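Local coordinates for encapsulated ferritin (PDB 5N5F), which oxidises Fe(2+) to Fe(3+) as the ferritin-like ferroxidase cargo of an encapsulin nanocompartment, this construct being its ring-forming N-terminal domain, at the interface of chains A and B and the interface of chains A and C. Numbering follows the deposited sequence. Chains: chain A/B/C, encapsulated ferritin.

Contact 1: the interface of chains A and B. Residues chain A 23-24, 27, 30; chain B 38, 41, 50, 54.
B:Arg41 reaches over helix 16-44 of chain A and holds A:Glu30 in a two-pronged salt bridge, NH1 and NH2 each taking one carboxylate oxygen, in a subunit interface of the decameric EncFtn ring. The shorter prong joins NH2 of B:Arg41 to OE1 of A:Glu30 at 2.5 Å; this oxygen lies near the guanidinium plane, but the nitrogen stands above the carboxylate plane. The second bond, from NH1 of B:Arg41 to OE2 of A:Glu30, is longer at 3.2 Å and comes in on the syn side but well out of the carboxylate plane. The fork is therefore twisted, its two planes 52° apart. A bend at chi3 (-79°) turns the arginine head toward the glutamate, and NE makes a weak hydrogen bond with OG1 of A:Thr27. That hydroxyl in turn donates to the backbone O of A:Arg23, a turn earlier in the helix, at 2.8 Å, which fixes its rotation. The closer packing gathers round A:Thr27, whose methyl CG2 points away from the hydroxyl's hydrogen bond, toward chain B, 3.9 Å from CD2 of B:Leu54 and 4.0 Å from CZ of B:Tyr38. Toward A:Ala24 the fit is looser: its CB stays 4.3 Å from CD1 of B:Leu50. The extended chain of A:Arg23 runs along the edge of the patch, with CD of A:Arg23 3.8 Å from the carbonyl O of B:Arg41.

Contact 2: the interface of chains A and C. Residues chain A 58-59, 62-63, 66; chain C 78-79, 82.
With chi1 at 175°, A:Val62 sends CG1 anti to its backbone N and toward chain C, while C:Phe79, at chi1 -96° and chi2 88°, turns a ring face to receive it. Here helix 77-86 of chain C packs on helix 48-75 of chain A, in a two-fold subunit interface of the decamer. The methyl sits over the middle of that face, CG1 of A:Val62 lying 3.7 Å from the centroid of the C:Phe79 ring in a CH-pi contact. The other branch, CG2 of A:Val62, rests 3.7 Å from CE1 of C:Phe79, so the valine straddles ring centre and rim. CE of A:Met66 adds a contact 3.9 Å from CE2 of C:Phe79. With an alanine at C:Phe79, both valine methyls would probably lose the surface they rest on, and CE of A:Met66 its aromatic neighbour. C:His82, one turn further along, has NE2 3.1 Å from the backbone O of A:Asn59, a hydrogen bond if that nitrogen carries the proton. One imidazole face is covered by CB of A:Glu63, and the carboxylate beyond is nearly parallel to the ring; its negative charge might favour protonation of the histidine. CG1 of A:Val62 meets the ring edge, 3.7 Å from CD2 of C:His82. At the A:Asn59 end of the patch, C:Val78 packs against the side-chain amide, with CG2 of C:Val78 3.4 Å from OD1 of A:Asn59.

Contact 3: the interface of chains A and C. Residues chain A 40-41, 43-44; chain C 9, 13-14.
The C-terminal end of helix 16-44 of chain A, a main helix of the EncFtn fold, meets the N-terminal segment of chain C where it runs through the short 3-10 helix 11-13, in the two-fold A–C subunit interface of the decamer. A:Ala44, the last residue of the helix, lies between C:Glu9 and C:Leu13. Its methyl CB touches the carboxylate carbon CD of C:Glu9 at 3.5 Å and, toward the 3-10 helix, CD1 of C:Leu13 at 3.7 Å. A bend at chi2 (-78°) of C:Glu9 folds the carboxylate back against this methyl instead of letting it extend. Past it, OE2 of C:Glu9 comes 3.8 Å from the aliphatic CG of A:Arg41. The charged head of A:Arg41 points away, its NE 6.0 Å from OE2 of C:Glu9, so any attraction between them would be long-range. C:Leu14 presses one branch onto the helix surface: CD2 lies 3.5 Å from CB of A:Asp43 and 3.6 Å from CA of A:Gln40. The leucine branch lies roughly perpendicular to the aspartate side chain, which offers chiefly its methylene. The same leucine methyl also covers the helix backbone, CD2 of C:Leu14 standing 3.4 Å from the carbonyl O of A:Gln40.

Contact 1: the interface of chains A and B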
loop_
_atom_site.group_PDB
_atom_site.type_symbol
_atom_site.label_atom_id
_atom_site.label_comp_id
_atom_site.label_asym_id
_atom_site.label_seq_id
_atom_site.Cartn_x
_atom_site.Cartn_y
_atom_site.Cartn_z
ATOM N N ARG A 23 17.622 -1.548 11.892
ATOM C CA ARG A 23 17.856 -0.190 11.418
ATOM C C ARG A 23 18.850 -0.185 10.265
ATOM O O ARG A 23 18.622 0.458 9.234
ATOM C CB ARG A 23 18.345 0.687 12.569
ATOM C CG ARG A 23 17.324 0.825 13.684
ATOM C CD ARG A 23 17.736 1.843 14.732
ATOM N NE ARG A 23 16.665 2.054 15.702
ATOM C CZ ARG A 23 16.590 1.482 16.901
ATOM N NH1 ARG A 23 17.534 0.652 17.325
ATOM N NH2 ARG A 23 15.557 1.752 17.688
ATOM N N ALA A 24 19.953 -0.922 10.411
ATOM C CA ALA A 24 20.959 -0.944 9.355
ATOM C C ALA A 24 20.455 -1.689 8.124
ATOM O O ALA A 24 20.771 -1.308 6.991
ATOM C CB ALA A 24 22.254 -1.572 9.873
ATOM N N THR A 27 18.199 0.498 6.083
ATOM C CA THR A 27 19.008 1.540 5.458
ATOM C C THR A 27 19.673 1.014 4.193
ATOM O O THR A 27 19.617 1.650 3.132
ATOM C CB THR A 27 20.060 2.052 6.446
ATOM O OG1 THR A 27 19.411 2.553 7.622
ATOM C CG2 THR A 27 20.899 3.160 5.823
ATOM N N GLU A 30 17.018 0.641 1.480
ATOM C CA GLU A 30 16.645 1.902 0.847
ATOM C C GLU A 30 17.749 2.399 -0.076
ATOM O O GLU A 30 17.474 2.946 -1.152
ATOM C CB GLU A 30 16.324 2.947 1.916
ATOM C CG GLU A 30 15.087 2.620 2.738
ATOM C CD GLU A 30 14.981 3.460 3.993
ATOM O OE1 GLU A 30 15.879 4.294 4.234
ATOM O OE2 GLU A 30 13.997 3.284 4.741
ATOM N N TYR B 38 16.712 8.878 8.060
ATOM C CA TYR B 38 18.035 8.708 8.654
ATOM C C TYR B 38 18.114 9.381 10.017
ATOM O O TYR B 38 18.669 8.814 10.964
ATOM C CB TYR B 38 19.113 9.263 7.725
ATOM C CG TYR B 38 19.423 8.387 6.529
ATOM C CD1 TYR B 38 18.565 7.364 6.136
ATOM C CD2 TYR B 38 20.584 8.580 5.797
ATOM C CE1 TYR B 38 18.854 6.570 5.040
ATOM C CE2 TYR B 38 20.886 7.788 4.705
ATOM C CZ TYR B 38 20.019 6.787 4.330
ATOM O OH TYR B 38 20.324 6.007 3.239
ATOM N N ARG B 41 16.275 7.229 12.578
ATOM C CA ARG B 41 16.999 6.014 12.936
ATOM C C ARG B 41 18.267 6.327 13.718
ATOM O O ARG B 41 18.641 5.563 14.617
ATOM C CB ARG B 41 17.318 5.207 11.678
ATOM C CG ARG B 41 16.076 4.595 11.034
ATOM C CD ARG B 41 16.414 3.406 10.151
ATOM N NE ARG B 41 16.926 3.810 8.847
ATOM C CZ ARG B 41 16.183 3.966 7.754
ATOM N NH1 ARG B 41 14.875 3.751 7.787
ATOM N NH2 ARG B 41 16.757 4.337 6.617
ATOM N N LEU B 50 27.142 3.150 14.230
ATOM C CA LEU B 50 26.049 3.234 13.268
ATOM C C LEU B 50 25.492 4.649 13.195
ATOM O O LEU B 50 25.167 5.141 12.108
ATOM C CB LEU B 50 24.948 2.242 13.641
ATOM C CG LEU B 50 23.679 2.244 12.783
ATOM C CD1 LEU B 50 24.015 2.087 11.308
ATOM C CD2 LEU B 50 22.741 1.127 13.235
ATOM N N LEU B 54 24.978 6.983 9.805
ATOM C CA LEU B 54 23.657 7.438 9.389
ATOM C C LEU B 54 23.634 8.947 9.174
ATOM O O LEU B 54 23.056 9.431 8.194
ATOM C CB LEU B 54 22.615 7.028 10.430
ATOM C CG LEU B 54 22.214 5.551 10.466
ATOM C CD1 LEU B 54 21.325 5.285 11.666
ATOM C CD2 LEU B 54 21.509 5.130 9.183
#

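Contact 2: the interface of chains A and C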
loop_
_atom_site.group_PDB
_atom_site.type_symbol
_atom_site.label_atom_id
_atom_site.label_comp_id
_atom_site.label_asym_id
_atom_site.label_seq_id
_atom_site.Cartn_x
_atom_site.Cartn_y
_atom_site.Cartn_z
ATOM N N LYS A 58 23.564 8.178 -7.899
ATOM C CA LYS A 58 23.474 6.720 -7.884
ATOM C C LYS A 58 24.744 6.103 -7.311
ATOM O O LYS A 58 24.693 5.251 -6.416
ATOM C CB LYS A 58 23.225 6.198 -9.303
ATOM C CG LYS A 58 23.336 4.672 -9.471
ATOM C CD LYS A 58 23.580 4.289 -10.925
ATOM C CE LYS A 58 23.833 2.795 -11.090
ATOM N NZ LYS A 58 25.039 2.330 -10.346
ATOM N N ASN A 59 25.901 6.520 -7.830
ATOM C CA ASN A 59 27.159 5.915 -7.415
ATOM C C ASN A 59 27.463 6.196 -5.950
ATOM O O ASN A 59 28.069 5.357 -5.277
ATOM C CB ASN A 59 28.295 6.413 -8.307
ATOM C CG ASN A 59 28.193 5.881 -9.722
ATOM O OD1 ASN A 59 27.524 4.878 -9.974
ATOM N ND2 ASN A 59 28.859 6.548 -10.654
ATOM N N VAL A 62 25.602 3.748 -3.908
ATOM C CA VAL A 62 26.344 2.493 -3.830
ATOM C C VAL A 62 27.367 2.565 -2.704
ATOM O O VAL A 62 27.508 1.631 -1.906
ATOM C CB VAL A 62 27.015 2.179 -5.179
ATOM C CG1 VAL A 62 27.905 0.931 -5.069
ATOM C CG2 VAL A 62 25.969 1.982 -6.254
ATOM N N GLU A 63 28.096 3.679 -2.626
ATOM C CA GLU A 63 29.052 3.868 -1.543
ATOM C C GLU A 63 28.365 3.789 -0.186
ATOM O O GLU A 63 28.867 3.135 0.736
ATOM C CB GLU A 63 29.766 5.211 -1.712
ATOM C CG GLU A 63 30.826 5.485 -0.669
ATOM C CD GLU A 63 31.676 6.700 -1.002
ATOM O OE1 GLU A 63 31.143 7.658 -1.607
ATOM O OE2 GLU A 63 32.880 6.694 -0.665
ATOM N N MET A 66 27.545 0.141 0.727
ATOM C CA MET A 66 28.688 -0.666 1.129
ATOM C C MET A 66 29.218 -0.238 2.490
ATOM O O MET A 66 29.737 -1.073 3.241
ATOM C CB MET A 66 29.780 -0.590 0.064
ATOM C CG MET A 66 29.362 -1.165 -1.290
ATOM S SD MET A 66 28.775 -2.883 -1.218
ATOM C CE MET A 66 27.004 -2.649 -1.047
ATOM N N VAL C 78 31.398 0.221 -10.362
ATOM C CA VAL C 78 31.177 1.121 -9.233
ATOM C C VAL C 78 31.016 0.332 -7.940
ATOM O O VAL C 78 31.581 0.697 -6.902
ATOM C CB VAL C 78 29.964 2.040 -9.491
ATOM C CG1 VAL C 78 28.723 1.246 -9.885
ATOM C CG2 VAL C 78 29.673 2.898 -8.265
ATOM N N PHE C 79 30.223 -0.742 -7.969
ATOM C CA PHE C 79 30.128 -1.614 -6.803
ATOM C C PHE C 79 31.501 -2.165 -6.439
ATOM O O PHE C 79 31.898 -2.165 -5.267
ATOM C CB PHE C 79 29.140 -2.755 -7.074
ATOM C CG PHE C 79 27.741 -2.501 -6.561
ATOM C CD1 PHE C 79 26.804 -1.844 -7.346
ATOM C CD2 PHE C 79 27.360 -2.940 -5.302
ATOM C CE1 PHE C 79 25.516 -1.620 -6.878
ATOM C CE2 PHE C 79 26.074 -2.720 -4.829
ATOM C CZ PHE C 79 25.151 -2.055 -5.620
ATOM N N HIS C 82 33.680 0.603 -4.714
ATOM C CA HIS C 82 33.268 0.950 -3.357
ATOM C C HIS C 82 33.385 -0.241 -2.407
ATOM O O HIS C 82 33.611 -0.052 -1.207
ATOM C CB HIS C 82 31.837 1.490 -3.371
ATOM C CG HIS C 82 31.705 2.841 -4.006
ATOM N ND1 HIS C 82 32.676 3.814 -3.898
ATOM C CD2 HIS C 82 30.715 3.381 -4.758
ATOM C CE1 HIS C 82 32.289 4.896 -4.552
ATOM N NE2 HIS C 82 31.104 4.659 -5.084
#

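Contact 3: the interface of chains A and C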
loop_
_atom_site.group_PDB
_atom_site.type_symbol
_atom_site.label_atom_id
_atom_site.label_comp_id
_atom_site.label_asym_id
_atom_site.label_seq_id
_atom_site.Cartn_x
_atom_site.Cartn_y
_atom_site.Cartn_z
ATOM N N GLN A 40 17.213 3.500 -13.608
ATOM C CA GLN A 40 16.045 3.468 -14.481
ATOM C C GLN A 40 15.706 4.865 -14.985
ATOM O O GLN A 40 15.472 5.070 -16.182
ATOM C CB GLN A 40 14.853 2.865 -13.741
ATOM C CG GLN A 40 14.981 1.385 -13.452
ATOM C CD GLN A 40 13.764 0.824 -12.745
ATOM O OE1 GLN A 40 12.629 1.219 -13.023
ATOM N NE2 GLN A 40 13.993 -0.100 -11.820
ATOM N N ARG A 41 15.674 5.843 -14.079
ATOM C CA ARG A 41 15.305 7.195 -14.474
ATOM C C ARG A 41 16.372 7.832 -15.355
ATOM O O ARG A 41 16.040 8.600 -16.265
ATOM C CB ARG A 41 15.037 8.040 -13.229
ATOM C CG ARG A 41 13.794 7.587 -12.466
ATOM C CD ARG A 41 13.285 8.649 -11.508
ATOM N NE ARG A 41 14.097 8.735 -10.299
ATOM C CZ ARG A 41 13.797 8.170 -9.132
ATOM N NH1 ARG A 41 12.684 7.467 -8.981
ATOM N NH2 ARG A 41 14.620 8.318 -8.102
ATOM N N ASP A 43 18.259 6.155 -17.483
ATOM C CA ASP A 43 18.056 5.537 -18.789
ATOM C C ASP A 43 16.959 6.251 -19.571
ATOM O O ASP A 43 17.156 6.636 -20.730
ATOM C CB ASP A 43 17.709 4.060 -18.620
ATOM C CG ASP A 43 18.939 3.181 -18.511
ATOM O OD1 ASP A 43 20.027 3.712 -18.200
ATOM O OD2 ASP A 43 18.814 1.957 -18.732
ATOM N N ALA A 44 15.788 6.423 -18.955
ATOM C CA ALA A 44 14.667 7.067 -19.628
ATOM C C ALA A 44 14.838 8.575 -19.735
ATOM O O ALA A 44 14.136 9.211 -20.528
ATOM C CB ALA A 44 13.364 6.751 -18.892
ATOM N N GLU C 9 9.859 2.945 -14.847
ATOM C CA GLU C 9 9.867 3.471 -16.200
ATOM C C GLU C 9 9.399 2.360 -17.133
ATOM O O GLU C 9 9.517 1.179 -16.799
ATOM C CB GLU C 9 11.267 3.947 -16.617
ATOM C CG GLU C 9 11.817 5.105 -15.797
ATOM C CD GLU C 9 11.223 6.450 -16.197
ATOM O OE1 GLU C 9 10.346 6.480 -17.090
ATOM O OE2 GLU C 9 11.637 7.479 -15.622
ATOM N N LEU C 13 12.161 2.032 -22.695
ATOM C CA LEU C 13 13.157 3.074 -22.478
ATOM C C LEU C 13 14.338 2.599 -21.641
ATOM O O LEU C 13 15.213 3.407 -21.317
ATOM C CB LEU C 13 12.512 4.293 -21.806
ATOM C CG LEU C 13 11.540 5.140 -22.637
ATOM C CD1 LEU C 13 11.065 6.337 -21.823
ATOM C CD2 LEU C 13 12.170 5.610 -23.943
ATOM N N LEU C 14 14.389 1.316 -21.292
ATOM C CA LEU C 14 15.443 0.771 -20.447
ATOM C C LEU C 14 16.278 -0.221 -21.241
ATOM O O LEU C 14 15.730 -1.081 -21.941
ATOM C CB LEU C 14 14.853 0.089 -19.212
ATOM C CG LEU C 14 14.054 0.979 -18.259
ATOM C CD1 LEU C 14 13.414 0.137 -17.159
ATOM C CD2 LEU C 14 14.938 2.066 -17.661
#

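Contact 1 and contact 2 lie about 16 Å apart between their C-alpha centres, contact 2 and contact 3 about 19 Å, and contact 1 and contact 3 about 28 Å. Helix 16-44 of chain A serves contact 1 with its first half and contact 3 with its end, so it links chain B to chain C; helix 48-75 takes part in contact 1 from chain B and in contact 2 from chain A, against helix 77-86 of chain C. Contacts 2 and 3 belong to one two-fold interface, contact 1 to another. Each subunit thus joins two neighbours through different surfaces, consistent with the decameric ring.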